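Local coordinates for HTH-type transcriptional regulator gadX (Escherichia coli, PDB 3MKL), which activates acid-resistance genes such as gadA, gadB and gadC by binding DNA as an AraC/XylS-type regulator, and can repress gadW, at residues Gln61-Leu66 with Lys75-Ser80; Tyr88-Phe93 with Gly98-Glu103. All coordinates share one frame; numbering follows the deposited sequence.

Contact 1: Gln61-Leu66 with Lys75-Ser80; sequences QRALQL and KRVAVS
Leu-66 and Val-77 bring together the long linking helix 51-67 of this AraC/XylS-type DNA-binding domain and helix 74-80, the first helix of its second predicted helix-turn-helix motif. The axes of the two short segments run closer to antiparallel than to crossed, at 142°, and stay 9.7 Å apart at their nearest, a spacing that small and branched aliphatic residues can fill. Val-77 points toward the other helix and divides its two methyls: CG1, anti to the backbone N (chi1 -177°), lies 4.0 Å from Leu-66 CB and also faces Ala-63, whose CB is 4.2 Å away, while CG2 rests near the Leu-66 carbonyl. Ala-63 suits this place because a bare methyl lets the valine branch come up against the helix backbone. Leu-66 extends farther, passing alongside Val-77 to set its CD1 methyl against the next turn of helix 74-80. There it meets Ser-80, small enough to accept it and able to turn its hydroxyl back to its own helix. Ser-80 OG donates to Arg-76 O at 2.7 Å, from the face of the carbonyl opposite its own N, so the oxygen is gripped twice. Ser-80 CB is left against Leu-66 CD1, a tight carbon pair at 3.5 Å.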
ATOM      1  N   GLN A  61      -3.643  -1.060   4.617  1.00 37.35           N
ATOM      2  CA  GLN A  61      -4.599  -2.118   4.880  1.00 41.12           C
ATOM      3  C   GLN A  61      -3.889  -3.358   5.420  1.00 41.57           C
ATOM      4  O   GLN A  61      -4.415  -4.039   6.317  1.00 44.31           O
ATOM      5  CB  GLN A  61      -5.426  -2.412   3.625  1.00 43.18           C
ATOM      6  CG  GLN A  61      -6.489  -1.326   3.349  1.00 47.23           C
ATOM      7  CD  GLN A  61      -7.322  -1.581   2.093  1.00 51.63           C
ATOM      8  OE1 GLN A  61      -6.835  -2.110   1.103  1.00 53.42           O
ATOM      9  NE2 GLN A  61      -8.583  -1.191   2.135  1.00 57.09           N
ATOM     10  N   ARG A  62      -2.694  -3.634   4.894  0.50 39.73           N
ATOM     11  CA  ARG A  62      -1.883  -4.770   5.340  0.50 40.74           C
ATOM     12  C   ARG A  62      -1.297  -4.511   6.720  0.50 40.65           C
ATOM     13  O   ARG A  62      -1.192  -5.431   7.540  0.50 42.68           O
ATOM     14  CB  ARG A  62      -0.770  -5.077   4.338  0.50 39.76           C
ATOM     15  CG  ARG A  62       0.009  -6.361   4.623  0.50 42.78           C
ATOM     16  CD  ARG A  62      -0.858  -7.619   4.467  0.50 46.06           C
ATOM     17  NE  ARG A  62      -1.649  -7.596   3.232  0.50 46.54           N
ATOM     18  CZ  ARG A  62      -1.376  -8.303   2.134  0.50 46.79           C
ATOM     19  NH1 ARG A  62      -0.328  -9.118   2.099  0.50 48.18           N
ATOM     20  NH2 ARG A  62      -2.161  -8.199   1.070  0.50 44.67           N
ATOM     21  N   ALA A  63      -0.926  -3.252   6.973  1.00 38.42           N
ATOM     22  CA  ALA A  63      -0.375  -2.843   8.263  1.00 38.26           C
ATOM     23  C   ALA A  63      -1.310  -3.156   9.426  1.00 40.79           C
ATOM     24  O   ALA A  63      -0.838  -3.505  10.501  1.00 41.44           O
ATOM     25  CB  ALA A  63      -0.000  -1.377   8.257  1.00 35.85           C
ATOM     26  N   LEU A  64      -2.621  -3.027   9.215  1.00 42.92           N
ATOM     27  CA  LEU A  64      -3.615  -3.387  10.245  1.00 47.81           C
ATOM     28  C   LEU A  64      -3.562  -4.853  10.647  1.00 50.75           C
ATOM     29  O   LEU A  64      -3.756  -5.179  11.812  1.00 53.60           O
ATOM     30  CB  LEU A  64      -5.043  -3.037   9.803  1.00 49.73           C
ATOM     31  CG  LEU A  64      -5.655  -1.872  10.577  1.00 52.57           C
ATOM     32  CD1 LEU A  64      -4.668  -0.722  10.686  1.00 50.01           C
ATOM     33  CD2 LEU A  64      -6.980  -1.430   9.968  1.00 57.15           C
ATOM     34  N   GLN A  65      -3.285  -5.723   9.677  1.00 51.50           N
ATOM     35  CA  GLN A  65      -3.242  -7.170   9.904  1.00 55.18           C
ATOM     36  C   GLN A  65      -2.001  -7.607  10.684  1.00 55.33           C
ATOM     37  O   GLN A  65      -2.051  -8.583  11.422  1.00 59.18           O
ATOM     38  CB  GLN A  65      -3.301  -7.919   8.565  1.00 56.35           C
ATOM     39  CG  GLN A  65      -4.487  -7.540   7.692  1.00 57.23           C
ATOM     40  CD  GLN A  65      -4.639  -8.426   6.470  1.00 62.06           C
ATOM     41  OE1 GLN A  65      -3.657  -8.794   5.807  1.00 61.86           O
ATOM     42  NE2 GLN A  65      -5.884  -8.764   6.154  1.00 65.58           N
ATOM     43  N   LEU A  66      -0.893  -6.886  10.522  1.00 51.60           N
ATOM     44  CA  LEU A  66       0.387  -7.307  11.104  1.00 51.97           C
ATOM     45  C   LEU A  66       0.663  -6.689  12.479  1.00 52.24           C
ATOM     46  O   LEU A  66       1.350  -7.270  13.330  1.00 54.27           O
ATOM     47  CB  LEU A  66       1.541  -6.994  10.144  1.00 49.25           C
ATOM     48  CG  LEU A  66       1.442  -7.401   8.664  1.00 47.63           C
ATOM     49  CD1 LEU A  66       2.667  -6.945   7.925  1.00 43.43           C
ATOM     50  CD2 LEU A  66       1.234  -8.912   8.498  1.00 52.11           C
ATOM     51  N   LYS A  75       8.803  -1.718  13.573  1.00 44.01           N
ATOM     52  CA  LYS A  75       9.914  -1.899  12.623  1.00 46.37           C
ATOM     53  C   LYS A  75       9.686  -3.057  11.644  1.00 47.14           C
ATOM     54  O   LYS A  75       9.915  -2.924  10.449  1.00 47.14           O
ATOM     55  CB  LYS A  75      11.216  -2.140  13.411  1.00 50.38           C
ATOM     56  CG  LYS A  75      12.486  -1.652  12.714  1.00 54.14           C
ATOM     57  CD  LYS A  75      13.553  -1.252  13.742  1.00 59.53           C
ATOM     58  CE  LYS A  75      14.660  -2.304  13.872  1.00 67.08           C
ATOM     59  NZ  LYS A  75      15.494  -2.389  12.627  1.00 70.43           N
ATOM     60  N   ARG A  76       9.229  -4.182  12.175  1.00 48.38           N
ATOM     61  CA  ARG A  76       8.932  -5.387  11.416  1.00 50.42           C
ATOM     62  C   ARG A  76       7.743  -5.173  10.490  1.00 46.80           C
ATOM     63  O   ARG A  76       7.748  -5.623   9.347  1.00 47.45           O
ATOM     64  CB  ARG A  76       8.641  -6.529  12.401  1.00 53.75           C
ATOM     65  CG  ARG A  76       7.457  -7.444  12.047  1.00 56.35           C
ATOM     66  CD  ARG A  76       7.832  -8.509  11.009  1.00 62.18           C
ATOM     67  NE  ARG A  76       9.246  -8.913  11.069  1.00 69.21           N
ATOM     68  CZ  ARG A  76       9.814  -9.572  12.081  1.00 73.02           C
ATOM     69  NH1 ARG A  76      11.098  -9.892  12.021  1.00 77.72           N
ATOM     70  NH2 ARG A  76       9.110  -9.902  13.155  1.00 74.04           N
ATOM     71  N   VAL A  77       6.715  -4.502  10.998  1.00 43.40           N
ATOM     72  CA  VAL A  77       5.532  -4.243  10.210  1.00 39.86           C
ATOM     73  C   VAL A  77       5.908  -3.414   8.977  1.00 37.46           C
ATOM     74  O   VAL A  77       5.488  -3.717   7.864  1.00 37.27           O
ATOM     75  CB  VAL A  77       4.443  -3.530  11.034  1.00 38.24           C
ATOM     76  CG1 VAL A  77       3.182  -3.340  10.182  1.00 37.25           C
ATOM     77  CG2 VAL A  77       4.108  -4.326  12.276  1.00 39.50           C
ATOM     78  N   ALA A  78       6.718  -2.391   9.177  1.00 36.19           N
ATOM     79  CA  ALA A  78       7.045  -1.465   8.112  1.00 34.99           C
ATOM     80  C   ALA A  78       7.747  -2.213   6.993  1.00 36.54           C
ATOM     81  O   ALA A  78       7.410  -2.053   5.825  1.00 35.50           O
ATOM     82  CB  ALA A  78       7.922  -0.330   8.643  1.00 34.67           C
ATOM     83  N   VAL A  79       8.714  -3.049   7.363  1.00 39.91           N
ATOM     84  CA  VAL A  79       9.508  -3.812   6.388  1.00 42.59           C
ATOM     85  C   VAL A  79       8.620  -4.785   5.624  1.00 42.60           C
ATOM     86  O   VAL A  79       8.789  -4.955   4.415  1.00 43.08           O
ATOM     87  CB  VAL A  79      10.724  -4.559   7.054  1.00 47.05           C
ATOM     88  CG1 VAL A  79      11.491  -5.367   6.030  1.00 50.12           C
ATOM     89  CG2 VAL A  79      11.665  -3.558   7.754  1.00 47.56           C
ATOM     90  N   SER A  80       7.666  -5.389   6.327  1.00 42.52           N
ATOM     91  CA  SER A  80       6.742  -6.338   5.713  1.00 44.70           C
ATOM     92  C   SER A  80       5.752  -5.674   4.740  1.00 42.45           C
ATOM     93  O   SER A  80       5.189  -6.354   3.865  1.00 43.49           O
ATOM     94  CB  SER A  80       5.966  -7.112   6.779  1.00 45.72           C
ATOM     95  OG  SER A  80       6.811  -7.605   7.800  1.00 49.51           O
TER

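Contact 2: Tyr88-Phe93 with Gly98-Glu103; sequences YFIYVF and GMTPTE
A backbone oxygen sits at the rim of an aromatic ring here: O of Met-99 (deposited as selenomethionine) lies in the plane of the Phe-93 ring, 3.1 Å from Phe-93 CD2, where the slightly positive ring hydrogens can face it. The contact joins helix 86-97, the second helix of the predicted second helix-turn-helix motif, to the start of helix 101-107. Gly-98 makes the turn between them with positive phi (97°); at its backbone angles a CB would press against the preceding carbonyl O, which favours glycine. Pro-101, in the first turn of the new helix where no backbone N-H is needed, fills the groove between Phe-89, Ile-90 and Phe-93. With CG anti to the backbone N (chi1 -174°), Phe-93 turns one ring face to Pro-101. Pro-101 CA stands over that face, 4.0 Å from the Phe-93 centroid, as a CH-pi contact, while Pro-101 CG reaches Phe-89 CE2 at 3.5 Å. Ile-90 crosses the proline ring at about a right angle, its CG2 methyl 4.0 Å from Pro-101 CD. Thr-100 is the N-cap and forms a capping box with Glu-103: its OG1 accepts from Glu-103 N, and Glu-103 OE1 takes two bonds in return. Thr-100 N lies 3.0 Å from Glu-103 OE1, above the carboxylate plane, whereas Thr-100 OG1 donates to the anti lone pair of that oxygen at 3.1 Å.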
ATOM      1  N   TYR A  88       9.021   7.358   8.200  1.00 33.16           N
ATOM      2  CA  TYR A  88       8.076   7.582   7.097  1.00 32.03           C
ATOM      3  C   TYR A  88       6.805   6.701   7.227  1.00 29.50           C
ATOM      4  O   TYR A  88       5.652   7.196   7.111  1.00 28.33           O
ATOM      5  CB  TYR A  88       8.754   7.387   5.741  1.00 32.89           C
ATOM      6  CG  TYR A  88       7.768   7.436   4.581  1.00 33.78           C
ATOM      7  CD1 TYR A  88       7.287   8.641   4.117  1.00 34.12           C
ATOM      8  CD2 TYR A  88       7.311   6.269   3.974  1.00 33.22           C
ATOM      9  CE1 TYR A  88       6.396   8.716   3.056  1.00 36.65           C
ATOM     10  CE2 TYR A  88       6.393   6.325   2.892  1.00 36.70           C
ATOM     11  CZ  TYR A  88       5.949   7.561   2.445  1.00 36.84           C
ATOM     12  OH  TYR A  88       5.059   7.651   1.406  1.00 38.71           O
ATOM     13  N   PHE A  89       7.004   5.404   7.472  1.00 28.47           N
ATOM     14  CA  PHE A  89       5.860   4.521   7.722  1.00 27.22           C
ATOM     15  C   PHE A  89       4.968   5.069   8.841  1.00 26.40           C
ATOM     16  O   PHE A  89       3.760   5.151   8.666  1.00 24.14           O
ATOM     17  CB  PHE A  89       6.305   3.090   8.052  1.00 28.07           C
ATOM     18  CG  PHE A  89       5.227   2.238   8.663  1.00 29.13           C
ATOM     19  CD1 PHE A  89       4.173   1.763   7.895  1.00 30.61           C
ATOM     20  CD2 PHE A  89       5.278   1.890  10.008  1.00 31.09           C
ATOM     21  CE1 PHE A  89       3.193   0.947   8.478  1.00 30.52           C
ATOM     22  CE2 PHE A  89       4.309   1.076  10.579  1.00 31.07           C
ATOM     23  CZ  PHE A  89       3.267   0.623   9.821  1.00 30.71           C
ATOM     24  N   ILE A  90       5.558   5.432   9.984  1.00 26.86           N
ATOM     25  CA  ILE A  90       4.763   6.061  11.049  1.00 27.41           C
ATOM     26  C   ILE A  90       3.966   7.278  10.555  1.00 27.53           C
ATOM     27  O   ILE A  90       2.772   7.406  10.849  1.00 27.31           O
ATOM     28  CB  ILE A  90       5.641   6.450  12.313  1.00 29.93           C
ATOM     29  CG1 ILE A  90       6.182   5.182  13.024  1.00 27.07           C
ATOM     30  CG2 ILE A  90       4.841   7.342  13.269  1.00 28.14           C
ATOM     31  CD1 ILE A  90       7.308   5.467  14.025  1.00 31.69           C
ATOM     32  N   TYR A  91       4.617   8.152   9.788  1.00 28.48           N
ATOM     33  CA  TYR A  91       3.970   9.354   9.240  1.00 28.82           C
ATOM     34  C   TYR A  91       2.729   9.022   8.370  1.00 28.39           C
ATOM     35  O   TYR A  91       1.683   9.665   8.462  1.00 28.17           O
ATOM     36  CB  TYR A  91       4.980  10.171   8.424  1.00 29.55           C
ATOM     37  CG  TYR A  91       4.335  10.987   7.328  1.00 30.89           C
ATOM     38  CD1 TYR A  91       3.769  12.244   7.607  1.00 31.81           C
ATOM     39  CD2 TYR A  91       4.304  10.529   6.004  1.00 27.87           C
ATOM     40  CE1 TYR A  91       3.155  13.006   6.597  1.00 32.04           C
ATOM     41  CE2 TYR A  91       3.704  11.306   4.986  1.00 30.25           C
ATOM     42  CZ  TYR A  91       3.132  12.525   5.307  1.00 29.26           C
ATOM     43  OH  TYR A  91       2.538  13.275   4.350  1.00 34.52           O
ATOM     44  N   VAL A  92       2.867   8.020   7.511  1.00 27.94           N
ATOM     45  CA  VAL A  92       1.804   7.706   6.575  1.00 28.50           C
ATOM     46  C   VAL A  92       0.666   6.961   7.288  1.00 26.99           C
ATOM     47  O   VAL A  92      -0.515   7.131   6.930  1.00 26.41           O
ATOM     48  CB  VAL A  92       2.356   6.884   5.401  1.00 29.32           C
ATOM     49  CG1 VAL A  92       1.249   6.438   4.503  1.00 31.08           C
ATOM     50  CG2 VAL A  92       3.309   7.755   4.595  1.00 33.32           C
ATOM     51  N   PHE A  93       1.027   6.153   8.291  1.00 25.38           N
ATOM     52  CA  PHE A  93       0.011   5.460   9.122  1.00 25.24           C
ATOM     53  C   PHE A  93      -0.789   6.449   9.960  1.00 25.83           C
ATOM     54  O   PHE A  93      -2.013   6.416   9.959  1.00 25.80           O
ATOM     55  CB  PHE A  93       0.674   4.415  10.004  1.00 24.80           C
ATOM     56  CG  PHE A  93      -0.286   3.550  10.795  1.00 24.61           C
ATOM     57  CD1 PHE A  93      -0.554   2.241  10.394  1.00 22.49           C
ATOM     58  CD2 PHE A  93      -0.860   4.015  11.968  1.00 26.59           C
ATOM     59  CE1 PHE A  93      -1.390   1.418  11.142  1.00 25.06           C
ATOM     60  CE2 PHE A  93      -1.704   3.204  12.740  1.00 28.18           C
ATOM     61  CZ  PHE A  93      -1.971   1.894  12.322  1.00 28.66           C
ATOM     62  N   GLY A  98      -5.062   8.291  12.019  1.00 30.61           N
ATOM     63  CA  GLY A  98      -5.258   9.365  12.977  1.00 33.53           C
ATOM     64  C   GLY A  98      -4.367   9.179  14.179  1.00 35.36           C
ATOM     65  O   GLY A  98      -4.350  10.010  15.071  1.00 37.98           O
HETATM   66  N   MSE A  99      -3.630   8.074  14.195  1.00 33.95           N
HETATM   67  CA  MSE A  99      -2.805   7.696  15.337  1.00 36.25           C
HETATM   68  C   MSE A  99      -1.559   6.970  14.848  1.00 32.96           C
HETATM   69  O   MSE A  99      -1.545   6.446  13.740  1.00 30.66           O
HETATM   70  CB  MSE A  99      -3.599   6.794  16.299  1.00 38.81           C
HETATM   71  CG  MSE A  99      -4.280   5.625  15.604  1.00 42.24           C
HETATM   72 SE   MSE A  99      -5.206   4.395  16.804  1.00 60.45          SE
HETATM   73  CE  MSE A  99      -5.874   5.667  18.144  1.00 59.30           C
ATOM     74  N   THR A 100      -0.521   6.948  15.675  1.00 33.89           N
ATOM     75  CA  THR A 100       0.708   6.218  15.368  1.00 32.42           C
ATOM     76  C   THR A 100       0.485   4.689  15.408  1.00 32.23           C
ATOM     77  O   THR A 100      -0.431   4.210  16.086  1.00 33.22           O
ATOM     78  CB  THR A 100       1.854   6.578  16.365  1.00 34.28           C
ATOM     79  OG1 THR A 100       1.505   6.120  17.677  1.00 37.76           O
ATOM     80  CG2 THR A 100       2.112   8.076  16.414  1.00 34.09           C
ATOM     81  N   PRO A 101       1.332   3.916  14.686  1.00 31.57           N
ATOM     82  CA  PRO A 101       1.240   2.459  14.819  1.00 32.45           C
ATOM     83  C   PRO A 101       1.284   1.985  16.271  1.00 35.89           C
ATOM     84  O   PRO A 101       0.581   1.036  16.613  1.00 37.01           O
ATOM     85  CB  PRO A 101       2.459   1.960  14.051  1.00 31.41           C
ATOM     86  CG  PRO A 101       2.702   3.019  13.019  1.00 29.00           C
ATOM     87  CD  PRO A 101       2.250   4.316  13.592  1.00 29.39           C
ATOM     88  N   THR A 102       2.090   2.649  17.105  1.00 37.86           N
ATOM     89  CA  THR A 102       2.238   2.281  18.501  1.00 42.65           C
ATOM     90  C   THR A 102       0.950   2.500  19.248  1.00 45.74           C
ATOM     91  O   THR A 102       0.563   1.652  20.050  1.00 48.12           O
ATOM     92  CB  THR A 102       3.377   3.063  19.218  1.00 43.65           C
ATOM     93  OG1 THR A 102       4.631   2.673  18.666  1.00 43.75           O
ATOM     94  CG2 THR A 102       3.403   2.752  20.707  1.00 46.53           C
ATOM     95  N   GLU A 103       0.296   3.637  19.001  1.00 46.49           N
ATOM     96  CA  GLU A 103      -1.002   3.887  19.624  1.00 50.48           C
ATOM     97  C   GLU A 103      -1.939   2.754  19.255  1.00 51.33           C
ATOM     98  O   GLU A 103      -2.462   2.089  20.131  1.00 54.36           O
ATOM     99  CB  GLU A 103      -1.588   5.236  19.213  1.00 50.17           C
ATOM    100  CG  GLU A 103      -0.859   6.436  19.800  1.00 54.06           C
ATOM    101  CD  GLU A 103      -1.294   7.752  19.177  1.00 56.81           C
ATOM    102  OE1 GLU A 103      -0.530   8.293  18.341  1.00 55.57           O
ATOM    103  OE2 GLU A 103      -2.399   8.242  19.519  1.00 60.62           O
TER

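Contact 1 and contact 2 follow one another along the chain, their centres about 11 Å apart, and Phe-89 is their main bridge. Phe-89 presents CE2 to Pro-101 in contact 2, while its CD2 lies 3.7 Å from Ala-78 CB and its CZ 4.0 Å from Val-77 CG1 on helix 74-80. Phe-89 CE1 also comes within 4.0 Å of Ala-63 CB on helix 51-67. A second join runs from Leu-64 CD1 to Phe-93 CE1, at 3.9 Å. The linking helix 51-67, both helices of the predicted motif 74-97 and the final helix 101-107 thus share continuous apolar packing.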